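PDB 3PU5: extracellular solute-binding protein from Bordetella parapertussis, which probably binds a small solute, perhaps a polyamine as related proteins do, and presents it to a membrane transporter for uptake. Local coordinates for residues A[125-128]-A[129-133]; A[147-150]-A[151-154]. One frame throughout, in Å; residues are numbered along the deposited sequence.

Interaction 1: residues A[125-128]-A[129-133]; sequences GVKS and WKEFV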
loop_
_atom_site.group_PDB
_atom_site.type_symbol
_atom_site.label_atom_id
_atom_site.label_comp_id
_atom_site.label_asym_id
_atom_site.label_seq_id
_atom_site.Cartn_x
_atom_site.Cartn_y
_atom_site.Cartn_z
ATOM N N GLY A 125 -5.199 -24.183 -0.831
ATOM C CA GLY A 125 -5.658 -22.906 -0.327
ATOM C C GLY A 125 -7.053 -22.578 -0.808
ATOM O O GLY A 125 -7.914 -23.457 -0.884
ATOM N N VAL A 126 -7.270 -21.301 -1.106
ATOM C CA VAL A 126 -8.535 -20.792 -1.620
ATOM C C VAL A 126 -8.190 -19.928 -2.826
ATOM O O VAL A 126 -7.027 -19.604 -3.020
ATOM C CB VAL A 126 -9.273 -19.935 -0.566
ATOM C CG1 VAL A 126 -9.516 -20.735 0.684
ATOM C CG2 VAL A 126 -8.479 -18.670 -0.250
ATOM N N LYS A 127 -9.178 -19.558 -3.637
ATOM C CA LYS A 127 -8.898 -18.782 -4.843
ATOM C C LYS A 127 -9.457 -17.370 -4.793
ATOM O O LYS A 127 -9.080 -16.519 -5.608
ATOM C CB LYS A 127 -9.448 -19.489 -6.080
ATOM C CG LYS A 127 -8.688 -20.746 -6.474
ATOM C CD LYS A 127 -9.419 -21.475 -7.594
ATOM C CE LYS A 127 -8.540 -22.533 -8.247
ATOM N NZ LYS A 127 -9.233 -23.147 -9.419
ATOM N N SER A 128 -10.361 -17.124 -3.850
ATOM C CA SER A 128 -11.066 -15.851 -3.794
ATOM C C SER A 128 -11.376 -15.422 -2.364
ATOM O O SER A 128 -11.375 -16.243 -1.445
ATOM C CB SER A 128 -12.370 -15.938 -4.582
ATOM O OG SER A 128 -13.277 -16.807 -3.928
ATOM N N TRP A 129 -11.643 -14.127 -2.193
ATOM C CA TRP A 129 -12.130 -13.595 -0.923
ATOM C C TRP A 129 -13.442 -14.271 -0.542
ATOM O O TRP A 129 -13.713 -14.541 0.636
ATOM C CB TRP A 129 -12.393 -12.093 -1.050
ATOM C CG TRP A 129 -11.157 -11.240 -1.177
ATOM C CD1 TRP A 129 -10.739 -10.535 -2.283
ATOM C CD2 TRP A 129 -10.191 -10.989 -0.153
ATOM N NE1 TRP A 129 -9.569 -9.861 -1.998
ATOM C CE2 TRP A 129 -9.209 -10.132 -0.700
ATOM C CE3 TRP A 129 -10.060 -11.408 1.179
ATOM C CZ2 TRP A 129 -8.109 -9.689 0.040
ATOM C CZ3 TRP A 129 -8.969 -10.973 1.910
ATOM C CH2 TRP A 129 -8.006 -10.118 1.339
ATOM N N LYS A 130 -14.277 -14.501 -1.550
ATOM C CA LYS A 130 -15.578 -15.119 -1.334
ATOM C C LYS A 130 -15.405 -16.544 -0.800
ATOM O O LYS A 130 -16.089 -16.953 0.143
ATOM C CB LYS A 130 -16.389 -15.107 -2.640
ATOM C CG LYS A 130 -17.780 -15.704 -2.526
ATOM C CD LYS A 130 -18.563 -15.501 -3.822
ATOM C CE LYS A 130 -18.825 -14.015 -4.087
ATOM N NZ LYS A 130 -19.003 -13.694 -5.545
ATOM N N GLU A 131 -14.488 -17.297 -1.401
ATOM C CA GLU A 131 -14.216 -18.658 -0.940
ATOM C C GLU A 131 -13.670 -18.622 0.493
ATOM O O GLU A 131 -14.107 -19.373 1.360
ATOM C CB GLU A 131 -13.218 -19.345 -1.866
ATOM C CG GLU A 131 -12.942 -20.776 -1.484
ATOM C CD GLU A 131 -11.974 -21.470 -2.417
ATOM O OE1 GLU A 131 -11.652 -20.902 -3.484
ATOM O OE2 GLU A 131 -11.534 -22.589 -2.075
ATOM N N PHE A 132 -12.705 -17.740 0.732
ATOM C CA PHE A 132 -12.168 -17.525 2.073
ATOM C C PHE A 132 -13.279 -17.284 3.099
ATOM O O PHE A 132 -13.313 -17.910 4.160
ATOM C CB PHE A 132 -11.203 -16.333 2.050
ATOM C CG PHE A 132 -10.743 -15.893 3.412
ATOM C CD1 PHE A 132 -10.192 -16.801 4.295
ATOM C CD2 PHE A 132 -10.852 -14.562 3.801
ATOM C CE1 PHE A 132 -9.762 -16.393 5.557
ATOM C CE2 PHE A 132 -10.423 -14.148 5.059
ATOM C CZ PHE A 132 -9.874 -15.066 5.935
ATOM N N VAL A 133 -14.182 -16.364 2.783
ATOM C CA VAL A 133 -15.293 -16.054 3.681
ATOM C C VAL A 133 -16.230 -17.251 3.900
ATOM O O VAL A 133 -16.498 -17.645 5.031
ATOM C CB VAL A 133 -16.121 -14.846 3.174
ATOM C CG1 VAL A 133 -17.373 -14.652 4.037
ATOM C CG2 VAL A 133 -15.272 -13.590 3.156
#
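E131 lays its extended side chain across V126, CD standing 3.6 Å from V126 CB, where the incoming loop passes beside the first turn of helix 129-138. This is an N-cap motif, with S128 as the cap and E131 three residues on. A chi1 of -177° and a chain that stays straight beyond CG carry the carboxylate of E131 past V126 to the backbone of K127. There K127 N gives OE1 a hydrogen bond of 2.8 Å, arriving from above the carboxylate plane, while OE2 makes a salt bridge with R135 one turn further along the helix. A negative charge close to a helix N terminus is expected to be stabilised by the helix dipole, which suits glutamate here. Serine suits the cap because its short side chain can turn OG back to accept from E131 N at 2.8 Å. The two preceding helix amides, W129 N and K130 N, are taken by the carboxylate of E235, so the opening turn is satisfied by two side chains. V126 is the apolar member of the loop: its CG2 lies 4.3 Å from F132 CB, and both side chains pack on I115 of strand 111-117. The regular helical pattern starts where F132 N meets S128 O at 3.0 Å, with a nearly straight N-H...O angle of 172°.

Interaction 2: residues A[147-150]-A[151-154]; sequences FNNL and SSNV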
loop_
_atom_site.group_PDB
_atom_site.type_symbol
_atom_site.label_atom_id
_atom_site.label_comp_id
_atom_site.label_asym_id
_atom_site.label_seq_id
_atom_site.Cartn_x
_atom_site.Cartn_y
_atom_site.Cartn_z
ATOM N N PHE A 147 -7.527 -12.091 11.351
ATOM C CA PHE A 147 -8.050 -10.989 10.544
ATOM C C PHE A 147 -7.504 -9.647 11.039
ATOM O O PHE A 147 -7.207 -9.502 12.216
ATOM C CB PHE A 147 -9.586 -10.972 10.589
ATOM C CG PHE A 147 -10.214 -10.068 9.561
ATOM C CD1 PHE A 147 -10.451 -8.732 9.847
ATOM C CD2 PHE A 147 -10.548 -10.554 8.294
ATOM C CE1 PHE A 147 -11.011 -7.887 8.891
ATOM C CE2 PHE A 147 -11.114 -9.715 7.330
ATOM C CZ PHE A 147 -11.349 -8.381 7.634
ATOM N N ASN A 148 -7.371 -8.675 10.137
ATOM C CA ASN A 148 -6.850 -7.348 10.489
ATOM C C ASN A 148 -7.678 -6.662 11.582
ATOM O O ASN A 148 -8.899 -6.527 11.444
ATOM C CB ASN A 148 -6.863 -6.411 9.264
ATOM C CG ASN A 148 -6.327 -7.058 7.994
ATOM O OD1 ASN A 148 -5.477 -6.478 7.306
ATOM N ND2 ASN A 148 -6.849 -8.233 7.650
ATOM N N ASN A 149 -7.033 -6.205 12.649
ATOM C CA ASN A 149 -7.741 -5.380 13.624
ATOM C C ASN A 149 -8.034 -4.005 13.045
ATOM O O ASN A 149 -7.107 -3.311 12.625
ATOM C CB ASN A 149 -6.944 -5.223 14.916
ATOM C CG ASN A 149 -7.733 -4.487 15.989
ATOM O OD1 ASN A 149 -7.232 -3.571 16.629
ATOM N ND2 ASN A 149 -8.981 -4.878 16.166
ATOM N N LEU A 150 -9.306 -3.608 13.022
ATOM C CA LEU A 150 -9.682 -2.316 12.427
ATOM C C LEU A 150 -8.906 -1.127 13.017
ATOM O O LEU A 150 -8.409 -0.270 12.283
ATOM C CB LEU A 150 -11.196 -2.070 12.508
ATOM C CG LEU A 150 -11.638 -0.808 11.758
ATOM C CD1 LEU A 150 -11.089 -0.833 10.342
ATOM C CD2 LEU A 150 -13.152 -0.622 11.743
ATOM N N SER A 151 -8.773 -1.093 14.337
ATOM C CA SER A 151 -8.138 0.034 15.022
ATOM C C SER A 151 -6.616 0.099 14.922
ATOM O O SER A 151 -6.005 0.983 15.519
ATOM C CB SER A 151 -8.507 0.014 16.509
ATOM O OG SER A 151 -9.912 -0.007 16.664
ATOM N N SER A 152 -5.990 -0.816 14.190
ATOM C CA SER A 152 -4.538 -0.920 14.267
ATOM C C SER A 152 -3.766 -0.367 13.066
ATOM O O SER A 152 -2.548 -0.514 12.985
ATOM C CB SER A 152 -4.129 -2.366 14.553
ATOM O OG SER A 152 -4.570 -2.762 15.840
ATOM N N ASN A 153 -4.469 0.279 12.148
ATOM C CA ASN A 153 -3.838 0.805 10.942
ATOM C C ASN A 153 -3.025 -0.265 10.202
ATOM O O ASN A 153 -1.864 -0.039 9.818
ATOM C CB ASN A 153 -2.957 2.030 11.255
ATOM C CG ASN A 153 -2.428 2.703 9.991
ATOM O OD1 ASN A 153 -3.203 3.178 9.150
ATOM N ND2 ASN A 153 -1.102 2.732 9.844
ATOM N N VAL A 154 -3.640 -1.431 10.015
ATOM C CA VAL A 154 -3.024 -2.505 9.252
ATOM C C VAL A 154 -3.922 -2.896 8.073
ATOM O O VAL A 154 -4.047 -4.073 7.731
ATOM C CB VAL A 154 -2.670 -3.717 10.138
ATOM C CG1 VAL A 154 -1.438 -3.409 10.962
ATOM C CG2 VAL A 154 -3.834 -4.095 11.044
HETATM O O HOH W 1 -6.541 -1.960 10.253
HETATM O O HOH W 2 -6.819 1.837 11.669
#
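N149 and S152 meet through both backbone and side chain at a type I beta turn, where the chain leaves strand 145-148 and heads for helix 156-167. The backbone bond that defines the turn runs from S152 N to N149 O, 3.1 Å, the donor standing above the carbonyl plane rather than on a lone pair. Between side chains, N149 OD1 and S152 OG lie 2.9 Å apart, a spacing suited to a hydrogen bond although the serine proton may be directed elsewhere. The amide of N149 lies beside the turn, within reach of the hydroxyl, because chi1 (-174°) sets CG opposite the backbone N. Two waters extend the network: one donates to N149 O (2.8 Å) and accepts from V154 N (3.0 Å), the other links L150 O to N153 N. Asparagine suits position 153, whose backbone is left-handed helical. In van der Waals contact, V154 CG2 lies against N149 O at 3.7 Å; apolar packing falls to L150, which turns away onto L315, L316 and W319 of helix 305-322. Because N149 O takes both the turn amide and a water, and the waters serve two further amides, the polar backbone atoms of the bend are largely satisfied by one another and by solvent.

Overall arrangement
Followed from the N terminus, the chain leaves strand 111-117, passes through a loop and enters helix 129-138 at interaction 1. It then runs into strand 145-148, and interaction 2 turns it toward helix 156-167. Each contact closes only a short local bend, and the two stand in series, neither nested nor crossed. Their centres are about 20 Å apart and their nearest atoms about 5 Å, without touching. Helix 156-167 joins them: I166 meets residues of 129-133, while A157 and V159 meet residues of 147-150. Interaction 1 thereby ties this helix toward strand 111-117, and interaction 2 toward strand 188-192 and helix 305-322.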